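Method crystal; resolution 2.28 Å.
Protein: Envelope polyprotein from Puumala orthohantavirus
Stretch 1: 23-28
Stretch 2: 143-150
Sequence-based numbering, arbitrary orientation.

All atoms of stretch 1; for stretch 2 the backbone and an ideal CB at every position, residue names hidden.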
ATOM      1  N   SER A  23     -10.176   5.188  -0.659  1.00 30.68           N
ATOM      2  CA  SER A  23      -8.957   5.770  -1.221  1.00 31.09           C
ATOM      3  C   SER A  23      -9.258   6.488  -2.488  1.00 32.07           C
ATOM      4  O   SER A  23     -10.181   6.129  -3.174  1.00 33.43           O
ATOM      5  CB  SER A  23      -7.841   4.710  -1.428  1.00 30.18           C
ATOM      6  OG  SER A  23      -8.198   3.695  -2.361  1.00 30.15           O
ATOM      7  N   VAL A  24      -8.480   7.510  -2.792  1.00 33.33           N
ATOM      8  CA  VAL A  24      -8.630   8.227  -4.051  1.00 35.40           C
ATOM      9  C   VAL A  24      -7.254   8.669  -4.583  1.00 34.74           C
ATOM     10  O   VAL A  24      -6.423   9.086  -3.809  1.00 32.99           O
ATOM     11  CB  VAL A  24      -9.584   9.432  -3.896  1.00 36.50           C
ATOM     12  CG1 VAL A  24      -9.060  10.467  -2.906  1.00 36.82           C
ATOM     13  CG2 VAL A  24      -9.842  10.086  -5.253  1.00 37.93           C
ATOM     14  N   GLU A  25      -7.046   8.552  -5.891  1.00 36.12           N
ATOM     15  CA  GLU A  25      -5.856   9.076  -6.549  1.00 37.49           C
ATOM     16  C   GLU A  25      -6.128  10.485  -7.057  1.00 37.80           C
ATOM     17  O   GLU A  25      -7.051  10.698  -7.817  1.00 39.12           O
ATOM     18  CB  GLU A  25      -5.414   8.188  -7.699  1.00 39.72           C
ATOM     19  CG  GLU A  25      -4.070   8.654  -8.252  1.00 43.10           C
ATOM     20  CD  GLU A  25      -3.454   7.716  -9.250  1.00 44.74           C
ATOM     21  OE1 GLU A  25      -4.193   7.096 -10.027  1.00 49.20           O
ATOM     22  OE2 GLU A  25      -2.219   7.631  -9.286  1.00 47.43           O
ATOM     23  N   LEU A  26      -5.309  11.437  -6.636  1.00 38.11           N
ATOM     24  CA  LEU A  26      -5.454  12.844  -7.012  1.00 39.32           C
ATOM     25  C   LEU A  26      -4.695  13.196  -8.289  1.00 39.70           C
ATOM     26  O   LEU A  26      -3.903  12.394  -8.784  1.00 38.10           O
ATOM     27  CB  LEU A  26      -4.959  13.721  -5.862  1.00 40.33           C
ATOM     28  CG  LEU A  26      -5.670  13.440  -4.526  1.00 41.63           C
ATOM     29  CD1 LEU A  26      -5.113  14.325  -3.418  1.00 42.28           C
ATOM     30  CD2 LEU A  26      -7.184  13.628  -4.644  1.00 42.75           C
ATOM     31  N   PRO A  27      -4.936  14.400  -8.833  1.00 40.84           N
ATOM     32  CA  PRO A  27      -4.186  14.837 -10.008  1.00 41.66           C
ATOM     33  C   PRO A  27      -2.686  15.084  -9.747  1.00 41.19           C
ATOM     34  O   PRO A  27      -2.266  15.221  -8.586  1.00 39.09           O
ATOM     35  CB  PRO A  27      -4.866  16.158 -10.399  1.00 43.54           C
ATOM     36  CG  PRO A  27      -6.228  16.074  -9.816  1.00 43.22           C
ATOM     37  CD  PRO A  27      -6.087  15.273  -8.564  1.00 42.27           C
ATOM     38  N   PRO A  28      -1.888  15.156 -10.829  1.00 41.78           N
ATOM     39  CA  PRO A  28      -0.437  15.342 -10.713  1.00 42.31           C
ATOM     40  C   PRO A  28      -0.037  16.671 -10.095  1.00 43.09           C
ATOM     41  O   PRO A  28      -0.643  17.666 -10.409  1.00 46.92           O
ATOM     42  CB  PRO A  28       0.066  15.267 -12.162  1.00 42.36           C
ATOM     43  CG  PRO A  28      -1.054  14.729 -12.967  1.00 42.79           C
ATOM     44  CD  PRO A  28      -2.317  15.040 -12.238  1.00 43.02           C
ATOM     45  N   UNK A 143      -7.568  18.087   3.062  1.00 47.14           N
ATOM     46  CA  UNK A 143      -6.774  18.860   2.140  1.00 48.11           C
ATOM     47  C   UNK A 143      -5.399  18.244   2.009  1.00 47.57           C
ATOM     48  O   UNK A 143      -4.830  17.728   2.988  1.00 44.35           O
ATOM     49  CB  UNK A 143      -6.676  20.318   2.594  1.00 48.11           C
ATOM     50  N   UNK A 144      -4.869  18.322   0.793  1.00 48.21           N
ATOM     51  CA  UNK A 144      -3.500  17.910   0.509  1.00 49.32           C
ATOM     52  C   UNK A 144      -2.907  18.877  -0.504  1.00 50.40           C
ATOM     53  O   UNK A 144      -3.364  18.940  -1.656  1.00 47.28           O
ATOM     54  CB  UNK A 144      -3.447  16.471  -0.008  1.00 49.32           C
ATOM     55  N   UNK A 145      -1.920  19.647  -0.032  1.00 54.12           N
ATOM     56  CA  UNK A 145      -1.381  20.795  -0.754  1.00 58.41           C
ATOM     57  C   UNK A 145      -2.511  21.731  -1.129  1.00 61.24           C
ATOM     58  O   UNK A 145      -3.182  22.278  -0.257  1.00 61.21           O
ATOM     59  CB  UNK A 145      -0.613  20.352  -2.001  1.00 58.41           C
ATOM     60  N   UNK A 146      -2.762  21.824  -2.430  1.00 65.45           N
ATOM     61  CA  UNK A 146      -3.776  22.707  -2.997  1.00 71.29           C
ATOM     62  C   UNK A 146      -5.077  21.989  -3.404  1.00 70.22           C
ATOM     63  O   UNK A 146      -5.988  22.611  -3.950  1.00 69.53           O
ATOM     64  CB  UNK A 146      -3.190  23.421  -4.217  1.00 71.29           C
ATOM     65  N   UNK A 147      -5.175  20.696  -3.105  1.00 69.04           N
ATOM     66  CA  UNK A 147      -6.352  19.907  -3.464  1.00 68.94           C
ATOM     67  C   UNK A 147      -7.244  19.697  -2.255  1.00 66.34           C
ATOM     68  O   UNK A 147      -6.770  19.480  -1.149  1.00 64.40           O
ATOM     69  CB  UNK A 147      -5.939  18.558  -4.055  1.00 68.94           C
ATOM     70  N   UNK A 148      -8.543  19.771  -2.492  1.00 68.39           N
ATOM     71  CA  UNK A 148      -9.538  19.489  -1.482  1.00 71.25           C
ATOM     72  C   UNK A 148     -10.118  18.103  -1.807  1.00 65.24           C
ATOM     73  O   UNK A 148     -10.307  17.757  -2.982  1.00 64.56           O
ATOM     74  CB  UNK A 148     -10.620  20.570  -1.442  1.00 71.25           C
ATOM     75  N   UNK A 149     -10.386  17.320  -0.766  1.00 57.63           N
ATOM     76  CA  UNK A 149     -10.944  15.997  -0.922  1.00 53.12           C
ATOM     77  C   UNK A 149     -12.213  15.917  -0.104  1.00 51.58           C
ATOM     78  O   UNK A 149     -12.214  16.093   1.109  1.00 48.60           O
ATOM     79  CB  UNK A 149      -9.945  14.916  -0.504  1.00 53.12           C
ATOM     80  N   UNK A 150     -13.292  15.606  -0.803  1.00 52.70           N
ATOM     81  CA  UNK A 150     -14.594  15.385  -0.220  1.00 53.83           C
ATOM     82  C   UNK A 150     -14.721  13.905   0.158  1.00 50.01           C
ATOM     83  O   UNK A 150     -14.750  13.031  -0.708  1.00 48.55           O
ATOM     84  CB  UNK A 150     -15.702  15.810  -1.185  1.00 53.83           C
TER

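Stretch 1 offers stretch 2 an apolar surface: the methyls of Val24 and Leu26, then the ring of Pro27. Ser23, Glu25 and Pro28 stay out of reach, so neither a charge nor a hydroxyl has to be answered. The backbone of stretch 2 is a tight hairpin, and its alternation sets which positions can meet that surface.

Position 143 has extended angles and a CA-to-CB bond directed away from stretch 1. A side chain would have room there, so the contact imposes no choice and many residues would fit. The deposited residue is Gly143, which nothing in this interface explains.

At position 144 the bond points toward stretch 1, and the ideal CB lies 4.4 Å from CD1 of Leu26. A methyl that near calls for an apolar residue, and leucine, isoleucine, valine or methionine could all serve. Leu144 is found, with chi1 t and chi2 p; its CD2 packs 3.9 Å from Leu26 CD1.

Position 145 is settled by its own backbone. A phi of 54° with a psi of -113° belongs to the first corner of a type II' turn, a conformation that favours glycine, and stretch 1 is too distant to add a demand. The residue is Gly145.

Position 146, the second corner, has phi -102° and psi 5°, and its CB has nothing of stretch 1 within 5.5 Å. Small polar residues such as asparagine, serine or aspartate are common choices at such a corner. Asp146 occupies it, its carboxylate well clear of stretch 1.

Position 147 closes the turn: its N donates to O of 144 at 2.9 Å, and N of 144 donates to its O at 3.0 Å. The bond again points toward stretch 1, with the ideal CB 4.4 Å from Leu26 CD1, while the Pro27 ring lies farther along. The start of the side chain should therefore be aliphatic, but its end may be polar; leucine, methionine, lysine or glutamine would suit. Gln147 sets its CB against Leu26 CD1 at 4.4 Å and reaches on until NE2 lies 4.0 Å from Pro27 CG, a contact without a hydrogen bond.

Position 148 turns away and meets no part of stretch 1, leaving a wide choice, including long polar chains. Arg148 is deposited, and its poor order agrees with the lack of a partner here.

Position 149 points back toward stretch 1. Its ideal CB is 5.1 Å from both Val24 CG1 and Leu26 CD2, a gap that a branched or longer aliphatic chain can fill; isoleucine, leucine and valine are candidates. Ile149 uses both branches: CG2 meets Val24 CG1 at 3.9 Å, and CD1 reaches Leu26 CD1 at 3.8 Å. Leu26 is thus touched by three residues of the hairpin.

Position 150 is out of reach, so stretch 1 offers no guidance. Gln150 bonds through NE2 to a residue just beyond the stretches.

Stretch 2 (143-150) GLGDQRIQ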
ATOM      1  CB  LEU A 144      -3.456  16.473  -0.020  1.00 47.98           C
ATOM      2  CG  LEU A 144      -2.053  15.878  -0.114  1.00 48.75           C
ATOM      3  CD1 LEU A 144      -1.421  15.678   1.258  1.00 48.55           C
ATOM      4  CD2 LEU A 144      -2.123  14.549  -0.853  1.00 49.52           C
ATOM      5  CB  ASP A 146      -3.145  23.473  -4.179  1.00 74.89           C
ATOM      6  CG  ASP A 146      -2.000  24.405  -3.720  1.00 78.21           C
ATOM      7  OD1 ASP A 146      -2.272  25.273  -2.846  1.00 78.79           O
ATOM      8  OD2 ASP A 146      -0.840  24.247  -4.198  1.00 77.74           O
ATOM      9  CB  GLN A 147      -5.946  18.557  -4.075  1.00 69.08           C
ATOM     10  CG  GLN A 147      -5.858  18.556  -5.594  1.00 72.42           C
ATOM     11  CD  GLN A 147      -7.201  18.699  -6.295  1.00 74.40           C
ATOM     12  OE1 GLN A 147      -8.238  18.302  -5.766  1.00 76.44           O
ATOM     13  NE2 GLN A 147      -7.180  19.254  -7.508  1.00 75.81           N
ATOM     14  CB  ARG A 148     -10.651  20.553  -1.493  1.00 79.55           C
ATOM     15  CG  ARG A 148     -10.327  21.966  -0.945  1.00 87.34           C
ATOM     16  CD  ARG A 148     -11.180  22.262   0.303  1.00 94.81           C
ATOM     17  NE  ARG A 148     -11.490  23.695   0.487  1.00102.36           N
ATOM     18  CZ  ARG A 148     -10.725  24.582   1.135  1.00107.09           C
ATOM     19  NH1 ARG A 148      -9.565  24.231   1.691  1.00107.85           N
ATOM     20  NH2 ARG A 148     -11.124  25.851   1.228  1.00111.87           N
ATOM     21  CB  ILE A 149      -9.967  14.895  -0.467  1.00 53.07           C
ATOM     22  CG1 ILE A 149      -8.553  15.171  -0.997  1.00 54.67           C
ATOM     23  CG2 ILE A 149     -10.470  13.524  -0.913  1.00 51.11           C
ATOM     24  CD1 ILE A 149      -7.504  14.202  -0.504  1.00 55.30           C
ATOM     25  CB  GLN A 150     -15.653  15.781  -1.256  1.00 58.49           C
ATOM     26  CG  GLN A 150     -17.106  15.445  -0.930  1.00 64.05           C
ATOM     27  CD  GLN A 150     -17.750  16.378   0.059  1.00 66.26           C
ATOM     28  OE1 GLN A 150     -17.149  17.341   0.518  1.00 68.72           O
ATOM     29  NE2 GLN A 150     -19.006  16.114   0.362  1.00 70.85           N
TER
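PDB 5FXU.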